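Local coordinates for oxidized polyvinyl alcohol hydrolase (Pseudomonas sp. VM15C, PDB 3WWC), which hydrolyses beta-diketones such as nonane-4,6-dione and the oxidized form of polyvinyl alcohol, in the second step of that polymer's degradation, at residues 239-244 against 283-288; 148-153 against 184-189; 63-68 against 303-308. The protein carries 1 engineered substitution. All coordinates share one frame; numbering follows the deposited sequence.

In the fold
From the N terminus, strand 62-68 of the mixed sheet supplies the first half of interaction 3, whose loop closes only 235 residues later, at 303-308. Interactions 2 and 1 both fall within that span and follow each other without crossing. Interaction 2 pairs helices 148-160 and 178-189, and interaction 1 then joins the loop before strand 247-253 to helix 275-288. Helix 178-189 is a common neighbour, since Leu188 packs on Phe285 and so ties interaction 2 to interaction 1. Phe153 of interaction 2 meets Met68 of interaction 3. Interactions 1 and 3 do not touch, their nearest atoms lying about 12 Å apart.

Interaction 1: 239-244 against 283-288; sequences PLPAKV and SNFFSA
Leu240, Pro241 and Val244, in the loop that leads into strand 247-253 of the central sheet, gather round the ring of Phe285 on helix 275-288. The case illustrates how one aromatic residue can fasten an irregular segment to a helix without any hydrogen bond between the two. Phe285 holds CG anti to its backbone N (chi1 175°), which sends the ring out from the helix to the loop. Leu240 crosses it at a slant, its CD1 lying 3.7 Å from CD1 of Phe285, while Leu240 CB approaches CE1 of the same ring. The backbone takes part too: Pro241 O lies in the ring plane, off the edge, 3.6 Å from Phe285 CE1. There the partly positive ring hydrogens probably make the carbonyl a favourable neighbour. Further round the edge, Val244 CG1 stands 4.1 Å from Phe285 CZ. On the helix itself, Phe285 CD2 sits 3.7 Å above the ring plane of Phe286, and Leu188 of helix 178-189 adds another apolar neighbour to Phe285. Gln289, just past the helical segment, bonds through its amide to Val244 N and Ala242 O, so polar anchoring accompanies the apolar grip. Held in this way, the loop leading into strand 247-253 lies against helix 275-288, beside helix 178-189, in what the strand order makes an alpha/beta-hydrolase fold.

Interaction 2: 148-153 against 184-189; sequences PDSSFF and NRALLF
Ser150 faces Ala186 where two helices come close, with CA of Ser150 5.3 Å from CA of Ala186, and it shows what small residues permit at such a point. Starting at the root of the serine, CB points at the other helix and has the backbone of Ala186 as its neighbour, 4.6 Å from Ala186 CA. A chi1 of 178° extends the Ser150 hydroxyl away from its own backbone N and carries it on into the interface. OG lies 4.1 Å from Ala186 CA and, beyond it, 4.2 Å from Phe189 CB, so it rests against carbon on both counts. Its polar need is met from its own side, by a hydrogen bond with Glu146 OE1 just before the segment. Helix 178-189 is the one that follows the probable nucleophile position of the alpha/beta-hydrolase fold, occupied in this structure by the engineered Ala177; Ala186 and Phe153 both reach Leu173 of strand 170-176 beneath. Phe189 sets its CB towards Ser150, but its ring turns off along Arg185. There Phe189 CE2 is 3.4 Å above the guanidinium plane, over its centre. Arg185 reaches the loop ahead of helix 148-160, where NE bonds to Glu146 O and NH2 to Trp142 O, so its flat group is held by backbone carbonyls as well as by the ring.

Interaction 3: 63-68 against 303-308; sequences PVWVPM and HMWPQL
Trp65 and Trp305 provide the apolar part of the contact, meeting at the outer corners of their six-membered rings. Trp65 CZ2 and Trp305 CH2 are 4.1 Å apart, each close to the plane of the other indole. The two planes are turned by about 70°, so neither ring lies over the other and the pair is an edge-to-edge meeting and not a stack. The side chains run past each other in opposite senses: with chi1 at 171° for Trp65 and -163° for Trp305, each indole reaches toward the other, and the nearest CA atoms, those of Met68 and Trp305, stay 10.8 Å apart. A proline close by in sequence lies over a face of each indole. Pro67, two residues on from Trp65, has its CB 3.3 Å above the plane of Trp65, toward the rim, and Pro306, the residue after Trp305, places CD in a like position over Trp305, 3.2 Å from the plane. Met68 O is a distant neighbour at the edge of Trp305, 4.5 Å from its CZ3.

Hydrogen bonding is left to outside partners. Trp65 NE1 bonds to Asn87 OD1, and Trp305 NE1 to Asn314 OD1 on helix 310-322, which helps to set the rotation of each buried indole. At the start of the second segment, His303 bonds to Asp258 OD1 through ND1 and to the bound butanoic acid through NE2, an arrangement consistent with the histidine of a catalytic triad. The chemistry implies division of labour: carbon edges join strand 62-68 to the histidine loop, while the NH groups are satisfied by asparagines.

Interaction 1: 239-244 against 283-288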
ATOM      1  N   PRO A 239      12.276   3.788 -15.595  1.00 12.59           N
ATOM      2  CA  PRO A 239      12.008   4.956 -14.737  1.00 13.30           C
ATOM      3  C   PRO A 239      10.546   4.918 -14.318  1.00 14.02           C
ATOM      4  O   PRO A 239       9.753   4.135 -14.867  1.00 14.71           O
ATOM      5  CB  PRO A 239      12.283   6.157 -15.650  1.00 14.16           C
ATOM      6  CG  PRO A 239      12.037   5.608 -17.019  1.00 16.98           C
ATOM      7  CD  PRO A 239      12.511   4.205 -16.998  1.00 13.92           C
ATOM      8  N   LEU A 240      10.186   5.767 -13.355  1.00 13.50           N
ATOM      9  CA  LEU A 240       8.797   5.858 -12.895  1.00 13.52           C
ATOM     10  C   LEU A 240       8.001   6.337 -14.099  1.00 14.11           C
ATOM     11  O   LEU A 240       8.527   7.038 -14.982  1.00 16.34           O
ATOM     12  CB  LEU A 240       8.679   6.888 -11.762  1.00 11.43           C
ATOM     13  CG  LEU A 240       9.390   6.473 -10.476  1.00 11.32           C
ATOM     14  CD1 LEU A 240       9.303   7.662  -9.501  1.00 10.64           C
ATOM     15  CD2 LEU A 240       8.726   5.259  -9.861  1.00 11.82           C
ATOM     16  N   PRO A 241       6.721   5.981 -14.155  1.00 14.57           N
ATOM     17  CA  PRO A 241       5.896   6.405 -15.295  1.00 15.56           C
ATOM     18  C   PRO A 241       5.756   7.909 -15.450  1.00 15.31           C
ATOM     19  O   PRO A 241       5.675   8.637 -14.470  1.00 15.57           O
ATOM     20  CB  PRO A 241       4.570   5.701 -15.057  1.00 16.64           C
ATOM     21  CG  PRO A 241       4.567   5.276 -13.619  1.00 16.49           C
ATOM     22  CD  PRO A 241       5.991   5.150 -13.177  1.00 16.06           C
ATOM     23  N   ALA A 242       5.723   8.393 -16.699  1.00 15.49           N
ATOM     24  CA  ALA A 242       5.582   9.831 -16.924  1.00 16.33           C
ATOM     25  C   ALA A 242       4.173  10.256 -16.560  1.00 15.96           C
ATOM     26  O   ALA A 242       3.942  11.400 -16.106  1.00 16.26           O
ATOM     27  CB  ALA A 242       5.854  10.154 -18.402  1.00 16.49           C
ATOM     28  N   LYS A 243       3.233   9.347 -16.781  1.00 16.68           N
ATOM     29  CA  LYS A 243       1.835   9.634 -16.469  1.00 17.25           C
ATOM     30  C   LYS A 243       1.104   8.415 -15.959  1.00 17.69           C
ATOM     31  O   LYS A 243       1.234   7.299 -16.500  1.00 19.95           O
ATOM     32  CB  LYS A 243       1.083  10.167 -17.676  1.00 21.44           C
ATOM     33  CG  LYS A 243      -0.213  10.840 -17.239  1.00 25.26           C
ATOM     34  CD  LYS A 243      -0.923  11.584 -18.339  1.00 29.66           C
ATOM     35  CE  LYS A 243      -2.140  12.275 -17.734  1.00 31.43           C
ATOM     36  NZ  LYS A 243      -2.858  13.098 -18.769  1.00 35.59           N
ATOM     37  N   VAL A 244       0.369   8.603 -14.874  1.00 14.07           N
ATOM     38  CA  VAL A 244      -0.414   7.495 -14.331  1.00 12.94           C
ATOM     39  C   VAL A 244      -1.879   7.802 -14.512  1.00 13.00           C
ATOM     40  O   VAL A 244      -2.282   8.942 -14.772  1.00 12.04           O
ATOM     41  CB  VAL A 244      -0.108   7.195 -12.789  1.00 14.18           C
ATOM     42  CG1 VAL A 244       1.338   6.819 -12.631  1.00 16.62           C
ATOM     43  CG2 VAL A 244      -0.482   8.357 -11.889  1.00 15.72           C
ATOM     44  N   SER A 283       4.957  11.305  -1.913  1.00  8.52           N
ATOM     45  CA  SER A 283       4.076  12.470  -2.024  1.00  9.13           C
ATOM     46  C   SER A 283       4.525  13.408  -3.147  1.00  9.88           C
ATOM     47  O   SER A 283       3.693  14.012  -3.807  1.00  9.79           O
ATOM     48  CB  SER A 283       3.991  13.233  -0.670  1.00  9.32           C
ATOM     49  OG  SER A 283       5.125  14.097  -0.487  1.00  9.54           O
ATOM     50  N   ASN A 284       5.819  13.463  -3.422  1.00  8.72           N
ATOM     51  CA  ASN A 284       6.276  14.365  -4.488  1.00  9.40           C
ATOM     52  C   ASN A 284       5.848  13.791  -5.843  1.00 10.50           C
ATOM     53  O   ASN A 284       5.364  14.515  -6.726  1.00 11.93           O
ATOM     54  CB  ASN A 284       7.817  14.463  -4.465  1.00  9.96           C
ATOM     55  CG  ASN A 284       8.338  15.161  -3.217  1.00  8.86           C
ATOM     56  OD1 ASN A 284       7.571  15.710  -2.422  1.00 11.13           O
ATOM     57  ND2 ASN A 284       9.656  15.167  -3.055  1.00 10.40           N
ATOM     58  N   PHE A 285       5.990  12.481  -6.012  1.00 10.40           N
ATOM     59  CA  PHE A 285       5.616  11.904  -7.287  1.00 10.26           C
ATOM     60  C   PHE A 285       4.139  12.005  -7.537  1.00  9.61           C
ATOM     61  O   PHE A 285       3.716  12.426  -8.626  1.00  9.46           O
ATOM     62  CB  PHE A 285       6.042  10.426  -7.354  1.00 10.92           C
ATOM     63  CG  PHE A 285       5.574   9.730  -8.588  1.00 11.98           C
ATOM     64  CD1 PHE A 285       6.319   9.802  -9.747  1.00 12.77           C
ATOM     65  CD2 PHE A 285       4.337   9.075  -8.607  1.00 10.08           C
ATOM     66  CE1 PHE A 285       5.836   9.247 -10.920  1.00 12.70           C
ATOM     67  CE2 PHE A 285       3.846   8.515  -9.781  1.00 13.65           C
ATOM     68  CZ  PHE A 285       4.592   8.606 -10.924  1.00 11.77           C
ATOM     69  N   PHE A 286       3.327  11.631  -6.539  1.00  8.36           N
ATOM     70  CA  PHE A 286       1.886  11.632  -6.784  1.00 10.39           C
ATOM     71  C   PHE A 286       1.300  13.035  -6.857  1.00  9.59           C
ATOM     72  O   PHE A 286       0.361  13.258  -7.589  1.00 11.42           O
ATOM     73  CB  PHE A 286       1.156  10.766  -5.732  1.00  9.04           C
ATOM     74  CG  PHE A 286       1.408   9.304  -5.918  1.00  9.40           C
ATOM     75  CD1 PHE A 286       0.947   8.654  -7.078  1.00 10.68           C
ATOM     76  CD2 PHE A 286       2.072   8.556  -4.930  1.00  9.62           C
ATOM     77  CE1 PHE A 286       1.146   7.272  -7.249  1.00 11.04           C
ATOM     78  CE2 PHE A 286       2.269   7.178  -5.095  1.00 12.39           C
ATOM     79  CZ  PHE A 286       1.806   6.535  -6.255  1.00 10.72           C
ATOM     80  N   SER A 287       1.868  13.980  -6.127  1.00 10.72           N
ATOM     81  CA  SER A 287       1.363  15.321  -6.209  1.00 12.12           C
ATOM     82  C   SER A 287       1.610  15.922  -7.566  1.00 13.01           C
ATOM     83  O   SER A 287       0.759  16.670  -8.049  1.00 15.81           O
ATOM     84  CB  SER A 287       2.025  16.210  -5.147  1.00 13.57           C
ATOM     85  OG  SER A 287       1.589  15.797  -3.895  1.00 17.64           O
ATOM     86  N   ALA A 288       2.747  15.599  -8.176  1.00 11.37           N
ATOM     87  CA  ALA A 288       3.076  16.157  -9.487  1.00 12.51           C
ATOM     88  C   ALA A 288       2.159  15.630 -10.584  1.00 13.94           C
ATOM     89  O   ALA A 288       1.973  16.275 -11.583  1.00 14.85           O
ATOM     90  CB  ALA A 288       4.537  15.871  -9.852  1.00 12.17           C
TER

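Interaction 2: 148-153 against 184-189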
ATOM      1  N   PRO A 148       4.224 -10.744  -9.098  1.00  9.42           N
ATOM      2  CA  PRO A 148       3.032 -11.541  -8.834  1.00  9.13           C
ATOM      3  C   PRO A 148       2.048 -11.102  -7.778  1.00  9.89           C
ATOM      4  O   PRO A 148       0.949 -11.604  -7.778  1.00 12.23           O
ATOM      5  CB  PRO A 148       3.582 -12.961  -8.594  1.00 11.28           C
ATOM      6  CG  PRO A 148       5.028 -12.768  -8.245  1.00 12.35           C
ATOM      7  CD  PRO A 148       5.487 -11.428  -8.766  1.00 10.19           C
ATOM      8  N   ASP A 149       2.420 -10.179  -6.887  1.00  8.42           N
ATOM      9  CA  ASP A 149       1.420  -9.731  -5.955  1.00  8.34           C
ATOM     10  C   ASP A 149       0.526  -8.685  -6.631  1.00  8.14           C
ATOM     11  O   ASP A 149      -0.702  -8.757  -6.489  1.00  8.53           O
ATOM     12  CB  ASP A 149       2.078  -9.109  -4.688  1.00  8.66           C
ATOM     13  CG  ASP A 149       2.237 -10.122  -3.578  1.00  9.33           C
ATOM     14  OD1 ASP A 149       1.480 -11.115  -3.544  1.00  9.77           O
ATOM     15  OD2 ASP A 149       3.107  -9.934  -2.704  1.00  8.53           O
ATOM     16  N   SER A 150       1.130  -7.712  -7.328  1.00  8.19           N
ATOM     17  CA  SER A 150       0.331  -6.696  -7.999  1.00  8.57           C
ATOM     18  C   SER A 150      -0.688  -7.347  -8.931  1.00  9.30           C
ATOM     19  O   SER A 150      -1.866  -6.946  -8.956  1.00 10.44           O
ATOM     20  CB  SER A 150       1.269  -5.722  -8.738  1.00  9.09           C
ATOM     21  OG  SER A 150       0.540  -4.732  -9.459  1.00  9.48           O
ATOM     22  N   SER A 151      -0.254  -8.340  -9.717  1.00  9.37           N
ATOM     23  CA  SER A 151      -1.217  -8.996 -10.626  1.00  9.84           C
ATOM     24  C   SER A 151      -2.225  -9.878  -9.895  1.00  9.04           C
ATOM     25  O   SER A 151      -3.395  -9.949 -10.285  1.00 10.13           O
ATOM     26  CB  SER A 151      -0.479  -9.800 -11.705  1.00  9.96           C
ATOM     27  OG  SER A 151       0.383 -10.775 -11.138  1.00 11.72           O
ATOM     28  N   PHE A 152      -1.818 -10.508  -8.801  1.00  9.39           N
ATOM     29  CA  PHE A 152      -2.741 -11.339  -8.055  1.00  8.79           C
ATOM     30  C   PHE A 152      -3.850 -10.479  -7.512  1.00  8.80           C
ATOM     31  O   PHE A 152      -4.999 -10.865  -7.561  1.00  9.15           O
ATOM     32  CB  PHE A 152      -1.971 -11.981  -6.877  1.00  8.43           C
ATOM     33  CG  PHE A 152      -2.835 -12.457  -5.745  1.00  8.46           C
ATOM     34  CD1 PHE A 152      -3.995 -13.215  -5.952  1.00  9.19           C
ATOM     35  CD2 PHE A 152      -2.463 -12.153  -4.432  1.00 10.42           C
ATOM     36  CE1 PHE A 152      -4.761 -13.653  -4.863  1.00  9.15           C
ATOM     37  CE2 PHE A 152      -3.240 -12.605  -3.345  1.00 11.22           C
ATOM     38  CZ  PHE A 152      -4.393 -13.359  -3.566  1.00 10.06           C
ATOM     39  N   PHE A 153      -3.541  -9.295  -7.008  1.00  8.90           N
ATOM     40  CA  PHE A 153      -4.617  -8.489  -6.384  1.00  8.07           C
ATOM     41  C   PHE A 153      -5.677  -8.100  -7.400  1.00  8.21           C
ATOM     42  O   PHE A 153      -6.836  -8.037  -7.052  1.00  9.48           O
ATOM     43  CB  PHE A 153      -4.049  -7.192  -5.758  1.00  8.14           C
ATOM     44  CG  PHE A 153      -2.979  -7.405  -4.725  1.00  7.27           C
ATOM     45  CD1 PHE A 153      -2.854  -8.584  -3.986  1.00  7.96           C
ATOM     46  CD2 PHE A 153      -2.064  -6.385  -4.528  1.00  7.78           C
ATOM     47  CE1 PHE A 153      -1.803  -8.734  -3.059  1.00  8.47           C
ATOM     48  CE2 PHE A 153      -1.020  -6.502  -3.614  1.00  8.04           C
ATOM     49  CZ  PHE A 153      -0.883  -7.684  -2.873  1.00  8.35           C
ATOM     50  N   ASN A 184       2.242   1.331  -2.732  1.00  8.08           N
ATOM     51  CA  ASN A 184       2.920   2.202  -3.680  1.00  7.63           C
ATOM     52  C   ASN A 184       3.210   1.456  -4.995  1.00  7.79           C
ATOM     53  O   ASN A 184       2.968   2.001  -6.085  1.00  8.80           O
ATOM     54  CB  ASN A 184       4.287   2.690  -3.113  1.00  8.55           C
ATOM     55  CG  ASN A 184       4.139   3.823  -2.124  1.00  8.16           C
ATOM     56  OD1 ASN A 184       3.202   4.629  -2.215  1.00  8.83           O
ATOM     57  ND2 ASN A 184       5.094   3.923  -1.168  1.00  8.58           N
ATOM     58  N   ARG A 185       3.749   0.234  -4.899  1.00  7.29           N
ATOM     59  CA  ARG A 185       4.074  -0.488  -6.135  1.00  7.13           C
ATOM     60  C   ARG A 185       2.837  -0.756  -6.992  1.00  8.20           C
ATOM     61  O   ARG A 185       2.834  -0.548  -8.219  1.00  8.40           O
ATOM     62  CB  ARG A 185       4.741  -1.824  -5.838  1.00  7.95           C
ATOM     63  CG  ARG A 185       5.165  -2.546  -7.147  1.00  7.80           C
ATOM     64  CD  ARG A 185       6.080  -3.771  -6.830  1.00  7.63           C
ATOM     65  NE  ARG A 185       6.619  -4.322  -8.076  1.00  8.77           N
ATOM     66  CZ  ARG A 185       7.801  -3.995  -8.587  1.00  8.49           C
ATOM     67  NH1 ARG A 185       8.591  -3.089  -7.975  1.00  8.52           N
ATOM     68  NH2 ARG A 185       8.215  -4.642  -9.692  1.00  9.59           N
ATOM     69  N   ALA A 186       1.757  -1.152  -6.333  1.00  7.71           N
ATOM     70  CA  ALA A 186       0.522  -1.462  -7.062  1.00  7.46           C
ATOM     71  C   ALA A 186      -0.047  -0.226  -7.723  1.00  8.51           C
ATOM     72  O   ALA A 186      -0.602  -0.308  -8.855  1.00  8.62           O
ATOM     73  CB  ALA A 186      -0.502  -2.050  -6.083  1.00  7.67           C
ATOM     74  N   LEU A 187       0.017   0.921  -7.058  1.00  7.68           N
ATOM     75  CA  LEU A 187      -0.511   2.157  -7.658  1.00  8.62           C
ATOM     76  C   LEU A 187       0.327   2.577  -8.859  1.00  9.71           C
ATOM     77  O   LEU A 187      -0.210   3.128  -9.819  1.00 11.03           O
ATOM     78  CB  LEU A 187      -0.522   3.289  -6.619  1.00  8.99           C
ATOM     79  CG  LEU A 187      -1.496   3.062  -5.477  1.00  8.65           C
ATOM     80  CD1 LEU A 187      -1.187   4.102  -4.403  1.00 11.81           C
ATOM     81  CD2 LEU A 187      -2.960   3.163  -5.984  1.00 11.19           C
ATOM     82  N   LEU A 188       1.626   2.278  -8.833  1.00  8.30           N
ATOM     83  CA  LEU A 188       2.488   2.715  -9.932  1.00  8.76           C
ATOM     84  C   LEU A 188       2.355   1.822 -11.132  1.00 10.43           C
ATOM     85  O   LEU A 188       2.511   2.291 -12.271  1.00 11.93           O
ATOM     86  CB  LEU A 188       3.970   2.735  -9.468  1.00  9.13           C
ATOM     87  CG  LEU A 188       4.238   3.828  -8.431  1.00  8.59           C
ATOM     88  CD1 LEU A 188       5.591   3.562  -7.753  1.00  9.07           C
ATOM     89  CD2 LEU A 188       4.199   5.224  -9.130  1.00 10.18           C
ATOM     90  N   PHE A 189       2.050   0.546 -10.902  1.00  9.98           N
ATOM     91  CA  PHE A 189       1.923  -0.409 -12.011  1.00  9.26           C
ATOM     92  C   PHE A 189       0.504  -0.668 -12.450  1.00 10.04           C
ATOM     93  O   PHE A 189       0.302  -1.149 -13.585  1.00 11.82           O
ATOM     94  CB  PHE A 189       2.535  -1.785 -11.671  1.00  8.36           C
ATOM     95  CG  PHE A 189       4.052  -1.852 -11.824  1.00  9.84           C
ATOM     96  CD1 PHE A 189       4.638  -2.187 -13.032  1.00 10.10           C
ATOM     97  CD2 PHE A 189       4.855  -1.674 -10.717  1.00  9.83           C
ATOM     98  CE1 PHE A 189       6.021  -2.351 -13.122  1.00 10.58           C
ATOM     99  CE2 PHE A 189       6.259  -1.841 -10.798  1.00 10.16           C
ATOM    100  CZ  PHE A 189       6.833  -2.187 -12.019  1.00  8.91           C
TER

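Interaction 3: 63-68 against 303-308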
ATOM      1  N   PRO A  63     -18.037   0.023  -2.546  1.00 10.10           N
ATOM      2  CA  PRO A  63     -16.632   0.417  -2.710  1.00  9.70           C
ATOM      3  C   PRO A  63     -15.848  -0.748  -2.026  1.00 10.51           C
ATOM      4  O   PRO A  63     -16.378  -1.470  -1.154  1.00 10.14           O
ATOM      5  CB  PRO A  63     -16.541   1.740  -1.943  1.00 10.32           C
ATOM      6  CG  PRO A  63     -17.630   1.577  -0.805  1.00 11.58           C
ATOM      7  CD  PRO A  63     -18.769   0.892  -1.585  1.00 10.26           C
ATOM      8  N   VAL A  64     -14.612  -0.898  -2.462  1.00  8.22           N
ATOM      9  CA  VAL A  64     -13.716  -1.983  -2.049  1.00  8.15           C
ATOM     10  C   VAL A  64     -12.523  -1.477  -1.327  1.00  7.70           C
ATOM     11  O   VAL A  64     -11.932  -0.450  -1.702  1.00  8.96           O
ATOM     12  CB  VAL A  64     -13.272  -2.770  -3.305  1.00  9.22           C
ATOM     13  CG1 VAL A  64     -12.087  -3.711  -3.008  1.00  9.31           C
ATOM     14  CG2 VAL A  64     -14.483  -3.620  -3.815  1.00 10.77           C
ATOM     15  N   TRP A  65     -12.162  -2.219  -0.273  1.00  6.61           N
ATOM     16  CA  TRP A  65     -10.961  -1.933   0.511  1.00  6.65           C
ATOM     17  C   TRP A  65     -10.122  -3.210   0.523  1.00  7.66           C
ATOM     18  O   TRP A  65     -10.610  -4.274   0.960  1.00  7.31           O
ATOM     19  CB  TRP A  65     -11.383  -1.533   1.927  1.00  7.59           C
ATOM     20  CG  TRP A  65     -10.246  -1.397   2.949  1.00  8.03           C
ATOM     21  CD1 TRP A  65     -10.265  -1.862   4.236  1.00  8.36           C
ATOM     22  CD2 TRP A  65      -9.006  -0.646   2.821  1.00  7.08           C
ATOM     23  NE1 TRP A  65      -9.138  -1.452   4.913  1.00  7.47           N
ATOM     24  CE2 TRP A  65      -8.352  -0.704   4.068  1.00  7.20           C
ATOM     25  CE3 TRP A  65      -8.399   0.069   1.766  1.00  8.14           C
ATOM     26  CZ2 TRP A  65      -7.116  -0.077   4.307  1.00  7.66           C
ATOM     27  CZ3 TRP A  65      -7.173   0.696   1.997  1.00  8.44           C
ATOM     28  CH2 TRP A  65      -6.544   0.620   3.253  1.00  8.40           C
ATOM     29  N   VAL A  66      -8.857  -3.111   0.099  1.00  6.54           N
ATOM     30  CA  VAL A  66      -7.915  -4.236   0.065  1.00  7.66           C
ATOM     31  C   VAL A  66      -6.782  -3.854   1.022  1.00  6.91           C
ATOM     32  O   VAL A  66      -5.817  -3.208   0.629  1.00  6.98           O
ATOM     33  CB  VAL A  66      -7.382  -4.434  -1.395  1.00  8.07           C
ATOM     34  CG1 VAL A  66      -6.331  -5.498  -1.462  1.00  7.92           C
ATOM     35  CG2 VAL A  66      -8.556  -4.826  -2.284  1.00  7.71           C
ATOM     36  N   PRO A  67      -6.901  -4.254   2.297  1.00  7.51           N
ATOM     37  CA  PRO A  67      -5.884  -3.935   3.293  1.00  7.48           C
ATOM     38  C   PRO A  67      -4.787  -4.974   3.324  1.00  6.91           C
ATOM     39  O   PRO A  67      -5.038  -6.195   3.197  1.00  8.09           O
ATOM     40  CB  PRO A  67      -6.692  -3.935   4.593  1.00  6.94           C
ATOM     41  CG  PRO A  67      -7.721  -5.045   4.348  1.00  6.50           C
ATOM     42  CD  PRO A  67      -8.127  -4.805   2.934  1.00  7.14           C
ATOM     43  N   MET A  68      -3.567  -4.481   3.513  1.00  6.86           N
ATOM     44  CA  MET A  68      -2.403  -5.376   3.579  1.00  7.49           C
ATOM     45  C   MET A  68      -1.631  -5.190   4.851  1.00  8.28           C
ATOM     46  O   MET A  68      -1.318  -4.062   5.236  1.00  8.54           O
ATOM     47  CB  MET A  68      -1.482  -5.110   2.398  1.00  8.56           C
ATOM     48  CG  MET A  68      -2.168  -5.511   1.118  1.00  8.49           C
ATOM     49  SD  MET A  68      -1.207  -5.083  -0.369  1.00 11.71           S
ATOM     50  CE  MET A  68      -1.402  -3.377  -0.418  1.00  9.95           C
ATOM     51  N   HIS A 303       5.814   3.683  13.709  1.00 16.32           N
ATOM     52  CA  HIS A 303       5.740   2.751  12.606  1.00 15.82           C
ATOM     53  C   HIS A 303       4.859   1.573  12.965  1.00 18.97           C
ATOM     54  O   HIS A 303       5.360   0.494  13.361  1.00 21.84           O
ATOM     55  CB  HIS A 303       7.131   2.222  12.263  1.00 17.58           C
ATOM     56  CG  HIS A 303       7.200   1.530  10.936  1.00 16.82           C
ATOM     57  ND1 HIS A 303       6.984   2.189   9.745  1.00 16.77           N
ATOM     58  CD2 HIS A 303       7.466   0.240  10.608  1.00 18.66           C
ATOM     59  CE1 HIS A 303       7.116   1.335   8.737  1.00 17.45           C
ATOM     60  NE2 HIS A 303       7.415   0.148   9.240  1.00 19.57           N
ATOM     61  N   MET A 304       3.558   1.786  12.886  1.00 15.40           N
ATOM     62  CA  MET A 304       2.556   0.760  13.169  1.00 13.94           C
ATOM     63  C   MET A 304       1.258   1.322  12.621  1.00 11.24           C
ATOM     64  O   MET A 304       1.242   2.444  12.141  1.00 12.12           O
ATOM     65  CB  MET A 304       2.425   0.495  14.674  1.00 17.80           C
ATOM     66  CG  MET A 304       2.265   1.716  15.464  1.00 19.46           C
ATOM     67  SD  MET A 304       2.597   1.435  17.271  1.00 26.69           S
ATOM     68  CE  MET A 304       2.016  -0.058  17.511  1.00 19.75           C
ATOM     69  N   TRP A 305       0.203   0.542  12.615  1.00 10.20           N
ATOM     70  CA  TRP A 305      -1.050   1.089  12.098  1.00  9.79           C
ATOM     71  C   TRP A 305      -1.405   2.284  12.961  1.00 10.61           C
ATOM     72  O   TRP A 305      -1.180   2.256  14.168  1.00 11.58           O
ATOM     73  CB  TRP A 305      -2.161   0.046  12.239  1.00  9.87           C
ATOM     74  CG  TRP A 305      -3.346   0.384  11.373  1.00  9.47           C
ATOM     75  CD1 TRP A 305      -4.420   1.222  11.686  1.00  8.96           C
ATOM     76  CD2 TRP A 305      -3.504   0.007  10.018  1.00  8.62           C
ATOM     77  NE1 TRP A 305      -5.201   1.374  10.586  1.00  9.88           N
ATOM     78  CE2 TRP A 305      -4.666   0.644   9.539  1.00  8.18           C
ATOM     79  CE3 TRP A 305      -2.772  -0.812   9.157  1.00 10.04           C
ATOM     80  CZ2 TRP A 305      -5.122   0.506   8.211  1.00  8.25           C
ATOM     81  CZ3 TRP A 305      -3.204  -0.967   7.850  1.00  9.91           C
ATOM     82  CH2 TRP A 305      -4.388  -0.296   7.376  1.00  8.54           C
ATOM     83  N   PRO A 306      -2.012   3.326  12.390  1.00  9.60           N
ATOM     84  CA  PRO A 306      -2.434   4.548  13.109  1.00 10.43           C
ATOM     85  C   PRO A 306      -3.058   4.125  14.438  1.00 11.61           C
ATOM     86  O   PRO A 306      -3.988   3.314  14.469  1.00 10.78           O
ATOM     87  CB  PRO A 306      -3.449   5.156  12.142  1.00 11.16           C
ATOM     88  CG  PRO A 306      -2.656   4.974  10.809  1.00 10.33           C
ATOM     89  CD  PRO A 306      -2.210   3.483  10.932  1.00  9.56           C
ATOM     90  N   GLN A 307      -2.525   4.704  15.526  1.00 11.67           N
ATOM     91  CA  GLN A 307      -2.920   4.309  16.866  1.00 12.00           C
ATOM     92  C   GLN A 307      -3.904   5.218  17.550  1.00 11.72           C
ATOM     93  O   GLN A 307      -4.690   4.746  18.400  1.00 13.21           O
ATOM     94  CB  GLN A 307      -1.674   4.225  17.753  1.00 11.48           C
ATOM     95  CG  GLN A 307      -0.686   3.135  17.317  1.00 11.46           C
ATOM     96  CD  GLN A 307      -1.227   1.745  17.533  1.00 14.16           C
ATOM     97  OE1 GLN A 307      -1.472   0.998  16.568  1.00 15.95           O
ATOM     98  NE2 GLN A 307      -1.430   1.370  18.782  1.00 13.90           N
ATOM     99  N   LEU A 308      -3.841   6.492  17.220  1.00 12.69           N
ATOM    100  CA  LEU A 308      -4.769   7.444  17.814  1.00 13.85           C
ATOM    101  C   LEU A 308      -6.113   7.400  17.057  1.00 12.38           C
ATOM    102  O   LEU A 308      -6.158   7.633  15.836  1.00 12.43           O
ATOM    103  CB  LEU A 308      -4.187   8.866  17.750  1.00 14.97           C
ATOM    104  CG  LEU A 308      -2.833   9.032  18.427  1.00 17.68           C
ATOM    105  CD1 LEU A 308      -2.216  10.396  17.970  1.00 19.16           C
ATOM    106  CD2 LEU A 308      -3.002   8.903  19.953  1.00 20.10           C
TER